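Local coordinates for protein FAD-binding oxidoreductase (Gulosibacter chungangensis, PDB 7PBG) that oxidises 4-ethylphenol with a covalently bound FAD cofactor, a dehydrogenation linked to the formation of 4-vinylphenol, at residues Asp66-Val71 with Gly189-Thr194; Met182-Ala187 with Gly218-Ser223; Ser223-Cys228 with Glu502-Ala507. All blocks are in the same frame, centred on the assembly; numbering follows the deposited sequence.

Interaction 1: Asp66-Val71 with Gly189-Thr194; sequences DVQVIV and GEVLRT
Gln68 of helix 64-77 reaches across to Gly189 and Val191 in a helix-on-hairpin contact, one side-chain-to-backbone hydrogen bond backed by apolar packing. The hairpin is built from strands 179-186 and 191-193, in the FAD-binding domain of the PCMH type, and Gly189 lies in the turn that joins them. The helix also packs on strand 179-186 of the hairpin, Val67 and Gln68 touching Val185, and on strand 226-237, where Val67 and Val71 touch Ile227.

The bond runs from Gln68 NE2 to Gly189 O at 2.9 Å. It is close to straight, with an angle of 167° at the hydrogen, and the oxygen lies almost in the plane of the amide. Gln68 CG is anti to its own carbonyl carbon (chi1 -58°) and the chain is extended beyond it, which carries the amide clear of the helix and out to the turn. With an alanine here, the Gly189 oxygen would probably lose this donor and a gap would open beneath the Val191 methyl that now rests on the amide.

Gly189 has a positive phi, and a beta carbon there would press on the carbonyl before it as well as lie 3.4 Å from Gln68 O. Val71 closes in from the next helical turn, its CG1 3.6 Å from Gly189 N. Asn493 ND2 of the second subunit bonds to Val191 O. Val191 CG2 sits over the flat face of the Gln68 amide, 3.4 Å from Gln68 CD.

Interaction 2: Met182-Ala187 with Gly218-Ser223; sequences MEVVLA and GLFEQS
The Phe220 ring meets three side chains of segment 182-187, each in a different way. Val184 comes head-on from the opposite direction and lays both its methyls over one face of the ring. Val184 CG1 makes a CH-pi contact 4.1 Å from the centroid of the Phe220 ring and 26° off its normal, while CG2 stands over the ring centre. The Val184 chi1 of -177° turns CG1 away from the backbone N and brings it over the CE1 side, 3.8 Å from Phe220 CE1.

The Leu186 side chain crosses that of Phe220 at about a right angle, its CD2 reaching the ring obliquely, 4.1 Å from Phe220 CZ. Met182 runs antiparallel alongside the phenylalanine. Its chain bends at the last torsion (chi3 75°), so that Met182 CE turns in to 3.9 Å from Phe220 CB, at the root of the ring instead of its far end. Met182 and Val184 point at Phe220, while Leu186 brings only its end round to it; Leu192 of the next strand also touches the ring.

Behind Phe220 the chain is tied into a tight turn. Ser223 OG donates to Leu219 O over 2.6 Å, in the carbonyl plane and on a lone pair, and Glu221 N bonds to Gly218 O at 3.2 Å. This is apolar core packing in which a 3-10 turn, just ahead of strand 226-237, covers the antiparallel sheet of the FAD-binding domain close to the cofactor.

Interaction 3: Ser223-Cys228 with Glu502-Ala507; sequences SNFGIC and ERIKDA. With FAD (flavin-adenine dinucleotide), chain C.
The Phe225 ring is sandwiched between Ile504 CG2 on one face and Ser223 CB on the other, 3.6 Å and 3.8 Å from the ring plane and both displaced toward the rim. Lys505 CD lies at the edge, in the plane. Ile504 CG2 makes a CH-pi contact and comes within 3.7 Å of Phe225 CE2, while Phe225 CE1 is 3.6 Å from Lys505 CA, so the ring presses directly on the backbone of helix 492-508.

Lys505 swings CG away from its backbone N (chi1 176°), bends once at chi2, and then runs out straight past the ring edge to Asn224. Lys505 NZ donates to Asn224 O at 2.7 Å, in the carbonyl plane, and also bonds to Leu514 O and forms a salt bridge with Asp509. The two side chains cross at about a right angle, with Lys505 CE and NZ lying over one face of the Asn224 amide. That amide is held mainly from elsewhere, its ND2 bonding to the carbonyls of Asn515 and Ile521, whereas the buried OD1 has no partner in the model.

Further along the chain, on strand 226-237, the backbone of Cys228 reads the adenine of FAD. Cys228 N donates to FAD N1A at 3.0 Å and FAD N6A donates to Cys228 O at 2.8 Å, using the same N1 and N6 that adenine uses in Watson-Crick pairing. The buried ammonium of Lys505, set between two carbonyls and a carboxylate, is likely to stay protonated and to tie the C-terminal chain to the segment leading into the adenine-binding strand.

Overall arrangement
The three contacts are gathered around one antiparallel sheet beside the adenine end of FAD. Interactions 1 and 2 have centres 11 Å apart and share the hairpin, where Leu192 N lies 2.8 Å from Val184 O, a probable hydrogen bond. Interactions 2 and 3 are closer, 7 Å between centres; they have Ser223 in common and are joined by a probable bond from Val185 N to Ile227 O, 2.7 Å. The centres of interactions 1 and 3 are 13 Å apart. Only interaction 3 touches FAD; the side chains of Val184 and Val71 stand about 7 Å and 10 Å from it. All three contacts also border the second subunit.

Interaction 1: Asp66-Val71 with Gly189-Thr194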
loop_
_atom_site.group_PDB
_atom_site.type_symbol
_atom_site.label_atom_id
_atom_site.label_comp_id
_atom_site.label_asym_id
_atom_site.label_seq_id
_atom_site.Cartn_x
_atom_site.Cartn_y
_atom_site.Cartn_z
ATOM N N ASP A 66 -18.734 22.759 -4.149
ATOM C CA ASP A 66 -19.909 22.344 -4.970
ATOM C C ASP A 66 -20.207 20.877 -4.629
ATOM O O ASP A 66 -21.348 20.519 -4.381
ATOM C CB ASP A 66 -19.680 22.474 -6.466
ATOM C CG ASP A 66 -19.795 23.893 -7.004
ATOM O OD1 ASP A 66 -20.041 24.825 -6.208
ATOM O OD2 ASP A 66 -19.663 24.044 -8.224
ATOM N N VAL A 67 -19.203 20.022 -4.685
ATOM C CA VAL A 67 -19.399 18.587 -4.300
ATOM C C VAL A 67 -20.044 18.490 -2.910
ATOM O O VAL A 67 -21.019 17.700 -2.726
ATOM C CB VAL A 67 -18.092 17.779 -4.410
ATOM C CG1 VAL A 67 -18.321 16.346 -3.954
ATOM C CG2 VAL A 67 -17.588 17.779 -5.819
ATOM N N GLN A 68 -19.554 19.234 -1.919
ATOM C CA GLN A 68 -20.125 19.157 -0.548
ATOM C C GLN A 68 -21.620 19.503 -0.572
ATOM O O GLN A 68 -22.395 18.827 0.095
ATOM C CB GLN A 68 -19.429 20.097 0.423
ATOM C CG GLN A 68 -17.943 19.828 0.525
ATOM C CD GLN A 68 -17.321 20.822 1.468
ATOM O OE1 GLN A 68 -16.770 21.831 1.021
ATOM N NE2 GLN A 68 -17.495 20.587 2.769
ATOM N N VAL A 69 -21.983 20.592 -1.232
ATOM C CA VAL A 69 -23.388 21.077 -1.210
ATOM C C VAL A 69 -24.245 20.074 -1.958
ATOM O O VAL A 69 -25.371 19.814 -1.491
ATOM C CB VAL A 69 -23.578 22.518 -1.730
ATOM C CG1 VAL A 69 -23.138 22.717 -3.141
ATOM C CG2 VAL A 69 -25.029 22.987 -1.581
ATOM N N ILE A 70 -23.765 19.503 -3.065
ATOM C CA ILE A 70 -24.536 18.444 -3.803
ATOM C C ILE A 70 -24.782 17.235 -2.885
ATOM O O ILE A 70 -25.911 16.673 -2.849
ATOM C CB ILE A 70 -23.812 18.026 -5.095
ATOM C CG1 ILE A 70 -23.819 19.163 -6.125
ATOM C CG2 ILE A 70 -24.371 16.734 -5.681
ATOM C CD1 ILE A 70 -22.672 19.076 -7.121
ATOM N N VAL A 71 -23.764 16.819 -2.151
ATOM C CA VAL A 71 -23.895 15.633 -1.258
ATOM C C VAL A 71 -24.927 15.926 -0.151
ATOM O O VAL A 71 -25.706 15.012 0.205
ATOM C CB VAL A 71 -22.518 15.274 -0.690
ATOM C CG1 VAL A 71 -22.676 14.269 0.444
ATOM C CG2 VAL A 71 -21.629 14.700 -1.782
ATOM N N GLY A 189 -20.965 15.140 3.441
ATOM C CA GLY A 189 -20.496 16.448 2.942
ATOM C C GLY A 189 -19.227 16.940 3.630
ATOM O O GLY A 189 -18.744 18.005 3.254
ATOM N N GLU A 190 -18.721 16.257 4.657
ATOM C CA GLU A 190 -17.480 16.691 5.365
ATOM C C GLU A 190 -16.261 16.407 4.473
ATOM O O GLU A 190 -16.161 15.309 3.843
ATOM C CB GLU A 190 -17.292 15.951 6.698
ATOM C CG GLU A 190 -18.218 16.429 7.805
ATOM C CD GLU A 190 -18.312 17.942 7.955
ATOM O OE1 GLU A 190 -17.304 18.581 8.349
ATOM O OE2 GLU A 190 -19.376 18.487 7.642
ATOM N N VAL A 191 -15.300 17.308 4.517
ATOM C CA VAL A 191 -14.052 17.127 3.730
ATOM C C VAL A 191 -13.041 16.430 4.640
ATOM O O VAL A 191 -12.767 16.927 5.777
ATOM C CB VAL A 191 -13.473 18.422 3.155
ATOM C CG1 VAL A 191 -12.193 18.142 2.396
ATOM C CG2 VAL A 191 -14.444 19.126 2.223
ATOM N N LEU A 192 -12.443 15.370 4.099
ATOM C CA LEU A 192 -11.372 14.594 4.759
ATOM C C LEU A 192 -10.113 14.749 3.908
ATOM O O LEU A 192 -10.192 14.612 2.675
ATOM C CB LEU A 192 -11.801 13.134 4.803
ATOM C CG LEU A 192 -10.680 12.119 5.062
ATOM C CD1 LEU A 192 -10.290 12.204 6.525
ATOM C CD2 LEU A 192 -11.139 10.686 4.742
ATOM N N ARG A 193 -8.980 14.997 4.538
ATOM C CA ARG A 193 -7.657 14.916 3.893
ATOM C C ARG A 193 -6.919 13.746 4.532
ATOM O O ARG A 193 -6.713 13.743 5.788
ATOM C CB ARG A 193 -6.951 16.257 3.995
ATOM C CG ARG A 193 -7.574 17.341 3.124
ATOM C CD ARG A 193 -6.810 18.602 3.172
ATOM N NE ARG A 193 -7.238 19.504 2.103
ATOM C CZ ARG A 193 -6.593 20.593 1.714
ATOM N NH1 ARG A 193 -5.467 20.975 2.313
ATOM N NH2 ARG A 193 -7.062 21.274 0.677
ATOM N N THR A 194 -6.518 12.783 3.698
ATOM C CA THR A 194 -5.953 11.502 4.183
ATOM C C THR A 194 -4.508 11.760 4.604
ATOM O O THR A 194 -3.866 12.739 4.117
ATOM C CB THR A 194 -6.043 10.382 3.158
ATOM O OG1 THR A 194 -5.270 10.780 2.021
ATOM C CG2 THR A 194 -7.479 10.098 2.805
#

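Interaction 2: Met182-Ala187 with Gly218-Ser223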
loop_
_atom_site.group_PDB
_atom_site.type_symbol
_atom_site.label_atom_id
_atom_site.label_comp_id
_atom_site.label_asym_id
_atom_site.label_seq_id
_atom_site.Cartn_x
_atom_site.Cartn_y
_atom_site.Cartn_z
ATOM N N MET A 182 -5.083 12.253 -0.478
ATOM C CA MET A 182 -6.363 12.437 -1.171
ATOM C C MET A 182 -7.174 13.444 -0.367
ATOM O O MET A 182 -7.125 13.399 0.890
ATOM C CB MET A 182 -7.146 11.120 -1.212
ATOM C CG MET A 182 -6.516 10.115 -2.110
ATOM S SD MET A 182 -7.254 8.492 -1.879
ATOM C CE MET A 182 -8.821 8.721 -2.721
ATOM N N GLU A 183 -7.881 14.316 -1.070
ATOM C CA GLU A 183 -8.993 15.072 -0.473
ATOM C C GLU A 183 -10.271 14.351 -0.878
ATOM O O GLU A 183 -10.442 14.047 -2.088
ATOM C CB GLU A 183 -8.974 16.528 -0.948
ATOM C CG GLU A 183 -10.065 17.377 -0.302
ATOM C CD GLU A 183 -9.975 18.842 -0.709
ATOM O OE1 GLU A 183 -10.436 19.164 -1.797
ATOM O OE2 GLU A 183 -9.387 19.645 0.033
ATOM N N VAL A 184 -11.144 14.117 0.095
ATOM C CA VAL A 184 -12.346 13.297 -0.097
ATOM C C VAL A 184 -13.508 14.033 0.543
ATOM O O VAL A 184 -13.441 14.346 1.709
ATOM C CB VAL A 184 -12.162 11.851 0.446
ATOM C CG1 VAL A 184 -13.373 11.003 0.189
ATOM C CG2 VAL A 184 -10.947 11.170 -0.159
ATOM N N VAL A 185 -14.588 14.187 -0.201
ATOM C CA VAL A 185 -15.884 14.618 0.398
ATOM C C VAL A 185 -16.580 13.336 0.805
ATOM O O VAL A 185 -16.884 12.494 -0.040
ATOM C CB VAL A 185 -16.701 15.468 -0.579
ATOM C CG1 VAL A 185 -18.058 15.778 0.030
ATOM C CG2 VAL A 185 -15.942 16.707 -0.971
ATOM N N LEU A 186 -16.817 13.204 2.092
ATOM C CA LEU A 186 -17.485 12.030 2.663
ATOM C C LEU A 186 -18.991 12.166 2.413
ATOM O O LEU A 186 -19.444 13.198 1.947
ATOM C CB LEU A 186 -17.165 11.891 4.151
ATOM C CG LEU A 186 -15.688 11.667 4.467
ATOM C CD1 LEU A 186 -15.433 11.792 5.980
ATOM C CD2 LEU A 186 -15.233 10.322 3.960
ATOM N N ALA A 187 -19.720 11.119 2.720
ATOM C CA ALA A 187 -21.146 10.932 2.345
ATOM C C ALA A 187 -22.062 11.884 3.112
ATOM O O ALA A 187 -23.173 12.064 2.620
ATOM C CB ALA A 187 -21.555 9.490 2.548
ATOM N N GLY A 218 -6.936 3.103 0.991
ATOM C CA GLY A 218 -7.409 1.864 0.369
ATOM C C GLY A 218 -8.904 1.683 0.540
ATOM O O GLY A 218 -9.516 0.954 -0.292
ATOM N N LEU A 219 -9.533 2.330 1.543
ATOM C CA LEU A 219 -11.008 2.249 1.688
ATOM C C LEU A 219 -11.701 2.882 0.489
ATOM O O LEU A 219 -12.846 2.532 0.231
ATOM C CB LEU A 219 -11.476 3.000 2.921
ATOM C CG LEU A 219 -11.202 2.358 4.258
ATOM C CD1 LEU A 219 -12.015 3.104 5.302
ATOM C CD2 LEU A 219 -11.562 0.901 4.221
ATOM N N PHE A 220 -11.066 3.827 -0.186
ATOM C CA PHE A 220 -11.721 4.568 -1.291
ATOM C C PHE A 220 -11.476 3.867 -2.632
ATOM O O PHE A 220 -11.804 4.466 -3.692
ATOM C CB PHE A 220 -11.257 6.021 -1.286
ATOM C CG PHE A 220 -11.635 6.707 -0.007
ATOM C CD1 PHE A 220 -12.961 6.937 0.316
ATOM C CD2 PHE A 220 -10.661 6.959 0.949
ATOM C CE1 PHE A 220 -13.295 7.494 1.539
ATOM C CE2 PHE A 220 -10.993 7.579 2.139
ATOM C CZ PHE A 220 -12.313 7.813 2.454
ATOM N N GLU A 221 -10.901 2.665 -2.655
ATOM C CA GLU A 221 -10.716 1.953 -3.934
ATOM C C GLU A 221 -11.887 1.001 -4.190
ATOM O O GLU A 221 -12.257 0.190 -3.297
ATOM C CB GLU A 221 -9.305 1.373 -4.044
ATOM C CG GLU A 221 -9.112 0.065 -3.389
ATOM C CD GLU A 221 -7.794 -0.554 -3.838
ATOM O OE1 GLU A 221 -6.871 0.217 -4.181
ATOM O OE2 GLU A 221 -7.753 -1.771 -3.935
ATOM N N GLN A 222 -12.475 1.119 -5.360
ATOM C CA GLN A 222 -13.611 0.267 -5.801
ATOM C C GLN A 222 -14.702 0.258 -4.735
ATOM O O GLN A 222 -15.243 -0.809 -4.382
ATOM C CB GLN A 222 -13.144 -1.155 -6.072
ATOM C CG GLN A 222 -12.221 -1.277 -7.275
ATOM C CD GLN A 222 -11.956 -2.725 -7.626
ATOM O OE1 GLN A 222 -12.491 -3.631 -6.979
ATOM N NE2 GLN A 222 -11.027 -2.975 -8.546
ATOM N N SER A 223 -15.040 1.415 -4.238
ATOM C CA SER A 223 -16.000 1.487 -3.115
ATOM C C SER A 223 -16.886 2.696 -3.319
ATOM O O SER A 223 -16.738 3.433 -4.318
ATOM C CB SER A 223 -15.234 1.554 -1.794
ATOM O OG SER A 223 -14.525 2.791 -1.770
#

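Interaction 3: Ser223-Cys228 with Glu502-Ala507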
loop_
_atom_site.group_PDB
_atom_site.type_symbol
_atom_site.label_atom_id
_atom_site.label_comp_id
_atom_site.label_asym_id
_atom_site.label_seq_id
_atom_site.Cartn_x
_atom_site.Cartn_y
_atom_site.Cartn_z
ATOM N N SER A 223 -15.040 1.415 -4.238
ATOM C CA SER A 223 -16.000 1.487 -3.115
ATOM C C SER A 223 -16.886 2.696 -3.319
ATOM O O SER A 223 -16.738 3.433 -4.318
ATOM C CB SER A 223 -15.234 1.554 -1.794
ATOM O OG SER A 223 -14.525 2.791 -1.770
ATOM N N ASN A 224 -17.809 2.866 -2.389
ATOM C CA ASN A 224 -18.811 3.937 -2.444
ATOM C C ASN A 224 -18.819 4.671 -1.090
ATOM O O ASN A 224 -19.888 4.823 -0.447
ATOM C CB ASN A 224 -20.120 3.303 -2.870
ATOM C CG ASN A 224 -20.496 2.100 -2.035
ATOM O OD1 ASN A 224 -19.796 1.704 -1.092
ATOM N ND2 ASN A 224 -21.603 1.467 -2.432
ATOM N N PHE A 225 -17.667 5.182 -0.657
ATOM C CA PHE A 225 -17.525 5.762 0.700
ATOM C C PHE A 225 -17.226 7.263 0.646
ATOM O O PHE A 225 -17.432 7.979 1.642
ATOM C CB PHE A 225 -16.417 5.063 1.473
ATOM C CG PHE A 225 -16.592 3.585 1.685
ATOM C CD1 PHE A 225 -17.836 2.971 1.603
ATOM C CD2 PHE A 225 -15.476 2.800 1.885
ATOM C CE1 PHE A 225 -17.952 1.608 1.819
ATOM C CE2 PHE A 225 -15.590 1.438 2.083
ATOM C CZ PHE A 225 -16.832 0.859 2.054
ATOM N N GLY A 226 -16.823 7.770 -0.503
ATOM C CA GLY A 226 -16.496 9.192 -0.579
ATOM C C GLY A 226 -16.308 9.622 -1.998
ATOM O O GLY A 226 -16.255 8.768 -2.885
ATOM N N ILE A 227 -16.101 10.918 -2.176
ATOM C CA ILE A 227 -15.843 11.551 -3.498
ATOM C C ILE A 227 -14.489 12.269 -3.457
ATOM O O ILE A 227 -14.311 13.224 -2.717
ATOM C CB ILE A 227 -17.016 12.441 -3.903
ATOM C CG1 ILE A 227 -18.335 11.674 -3.853
ATOM C CG2 ILE A 227 -16.730 13.095 -5.248
ATOM C CD1 ILE A 227 -19.551 12.559 -4.086
ATOM N N CYS A 228 -13.522 11.797 -4.240
ATOM C CA CYS A 228 -12.174 12.360 -4.254
ATOM C C CYS A 228 -12.136 13.642 -5.134
ATOM O O CYS A 228 -12.698 13.645 -6.243
ATOM C CB CYS A 228 -11.209 11.365 -4.821
ATOM S SG CYS A 228 -9.504 11.950 -4.700
ATOM N N GLU A 502 -19.995 -3.680 4.243
ATOM C CA GLU A 502 -21.336 -3.129 4.570
ATOM C C GLU A 502 -21.298 -2.348 5.891
ATOM O O GLU A 502 -21.974 -1.327 6.027
ATOM C CB GLU A 502 -22.359 -4.249 4.720
ATOM C CG GLU A 502 -22.819 -4.870 3.429
ATOM C CD GLU A 502 -23.604 -6.169 3.615
ATOM O OE1 GLU A 502 -23.999 -6.574 4.826
ATOM O OE2 GLU A 502 -23.837 -6.788 2.587
ATOM N N ARG A 503 -20.628 -2.875 6.914
ATOM C CA ARG A 503 -20.511 -2.153 8.212
ATOM C C ARG A 503 -19.799 -0.816 8.030
ATOM O O ARG A 503 -20.254 0.182 8.591
ATOM C CB ARG A 503 -19.751 -2.999 9.229
ATOM C CG ARG A 503 -20.542 -4.213 9.663
ATOM C CD ARG A 503 -20.301 -4.562 11.106
ATOM N NE ARG A 503 -20.855 -5.882 11.354
ATOM C CZ ARG A 503 -20.202 -6.907 11.893
ATOM N NH1 ARG A 503 -20.828 -8.062 12.049
ATOM N NH2 ARG A 503 -18.941 -6.788 12.283
ATOM N N ILE A 504 -18.742 -0.798 7.241
ATOM C CA ILE A 504 -18.008 0.462 6.942
ATOM C C ILE A 504 -18.934 1.402 6.152
ATOM O O ILE A 504 -18.971 2.619 6.457
ATOM C CB ILE A 504 -16.675 0.195 6.222
ATOM C CG1 ILE A 504 -15.728 -0.609 7.109
ATOM C CG2 ILE A 504 -16.046 1.496 5.734
ATOM C CD1 ILE A 504 -14.629 -1.297 6.337
ATOM N N LYS A 505 -19.622 0.847 5.153
ATOM C CA LYS A 505 -20.565 1.598 4.293
ATOM C C LYS A 505 -21.581 2.320 5.183
ATOM O O LYS A 505 -21.790 3.514 4.967
ATOM C CB LYS A 505 -21.325 0.641 3.377
ATOM C CG LYS A 505 -22.392 1.250 2.510
ATOM C CD LYS A 505 -21.872 2.347 1.659
ATOM C CE LYS A 505 -22.912 2.807 0.680
ATOM N NZ LYS A 505 -22.446 4.005 -0.051
ATOM N N ASP A 506 -22.188 1.622 6.120
ATOM C CA ASP A 506 -23.292 2.198 6.922
ATOM C C ASP A 506 -22.696 3.180 7.938
ATOM O O ASP A 506 -23.393 4.134 8.276
ATOM C CB ASP A 506 -24.165 1.140 7.564
ATOM C CG ASP A 506 -24.879 0.204 6.588
ATOM O OD1 ASP A 506 -25.287 0.648 5.484
ATOM O OD2 ASP A 506 -25.062 -0.977 6.965
ATOM N N ALA A 507 -21.433 2.997 8.319
ATOM C CA ALA A 507 -20.694 3.895 9.230
ATOM C C ALA A 507 -20.445 5.221 8.519
ATOM O O ALA A 507 -20.718 6.272 9.101
ATOM C CB ALA A 507 -19.398 3.265 9.673
HETATM P PA FAD C . -13.489 6.916 -14.008
HETATM O O1A FAD C . -14.531 6.312 -14.892
HETATM O O2A FAD C . -13.499 8.411 -13.800
HETATM O O5B FAD C . -13.600 6.237 -12.598
HETATM C C5B FAD C . -13.755 4.832 -12.452
HETATM C C4B FAD C . -14.491 4.585 -11.158
HETATM O O4B FAD C . -13.696 5.032 -10.021
HETATM C C3B FAD C . -15.826 5.329 -10.989
HETATM O O3B FAD C . -16.889 4.642 -11.645
HETATM C C2B FAD C . -15.945 5.450 -9.462
HETATM O O2B FAD C . -16.438 4.233 -8.934
HETATM C C1B FAD C . -14.495 5.707 -9.065
HETATM N N9A FAD C . -14.112 7.095 -9.052
HETATM C C8A FAD C . -13.441 7.748 -10.037
HETATM N N7A FAD C . -13.214 8.992 -9.735
HETATM C C5A FAD C . -13.820 9.186 -8.516
HETATM C C6A FAD C . -13.876 10.290 -7.661
HETATM N N6A FAD C . -13.371 11.490 -7.979
HETATM N N1A FAD C . -14.551 10.134 -6.500
HETATM C C2A FAD C . -15.059 8.911 -6.197
HETATM N N3A FAD C . -15.032 7.794 -6.912
HETATM C C4A FAD C . -14.388 8.006 -8.078
HETATM N N1 FAD C . -7.544 -0.129 -17.295
HETATM C C2 FAD C . -6.376 -0.171 -16.677
HETATM O O2 FAD C . -6.284 0.090 -15.450
HETATM N N3 FAD C . -5.233 -0.405 -17.349
HETATM C C4 FAD C . -5.209 -0.704 -18.681
HETATM O O4 FAD C . -4.117 -0.841 -19.265
HETATM C C4X FAD C . -6.413 -0.719 -19.361
HETATM N N5 FAD C . -6.391 -1.021 -20.632
HETATM C C5X FAD C . -7.600 -1.016 -21.284
HETATM C C6 FAD C . -7.600 -1.312 -22.654
HETATM C C7 FAD C . -8.759 -1.276 -23.406
HETATM C C7M FAD C . -8.703 -1.587 -24.887
HETATM C C8 FAD C . -9.964 -0.918 -22.765
HETATM C C8M FAD C . -11.247 -0.866 -23.538
HETATM C C9 FAD C . -9.982 -0.659 -21.410
HETATM C C9A FAD C . -8.809 -0.682 -20.634
HETATM N N10 FAD C . -8.782 -0.366 -19.279
HETATM C C10 FAD C . -7.574 -0.363 -18.598
HETATM C "C1'" FAD C . -9.999 0.075 -18.549
HETATM C "C2'" FAD C . -10.214 1.597 -18.586
HETATM O "O2'" FAD C . -9.964 2.134 -19.929
HETATM C "C3'" FAD C . -9.307 2.413 -17.643
HETATM O "O3'" FAD C . -9.215 1.782 -16.389
HETATM C "C4'" FAD C . -9.722 3.874 -17.424
HETATM O "O4'" FAD C . -8.584 4.654 -17.024
HETATM C "C5'" FAD C . -10.812 3.981 -16.391
HETATM O "O5'" FAD C . -11.678 5.096 -16.644
HETATM P P FAD C . -11.409 6.526 -15.990
HETATM O O1P FAD C . -12.142 7.554 -16.799
HETATM O O2P FAD C . -9.925 6.657 -15.854
HETATM O O3P FAD C . -12.055 6.419 -14.531
#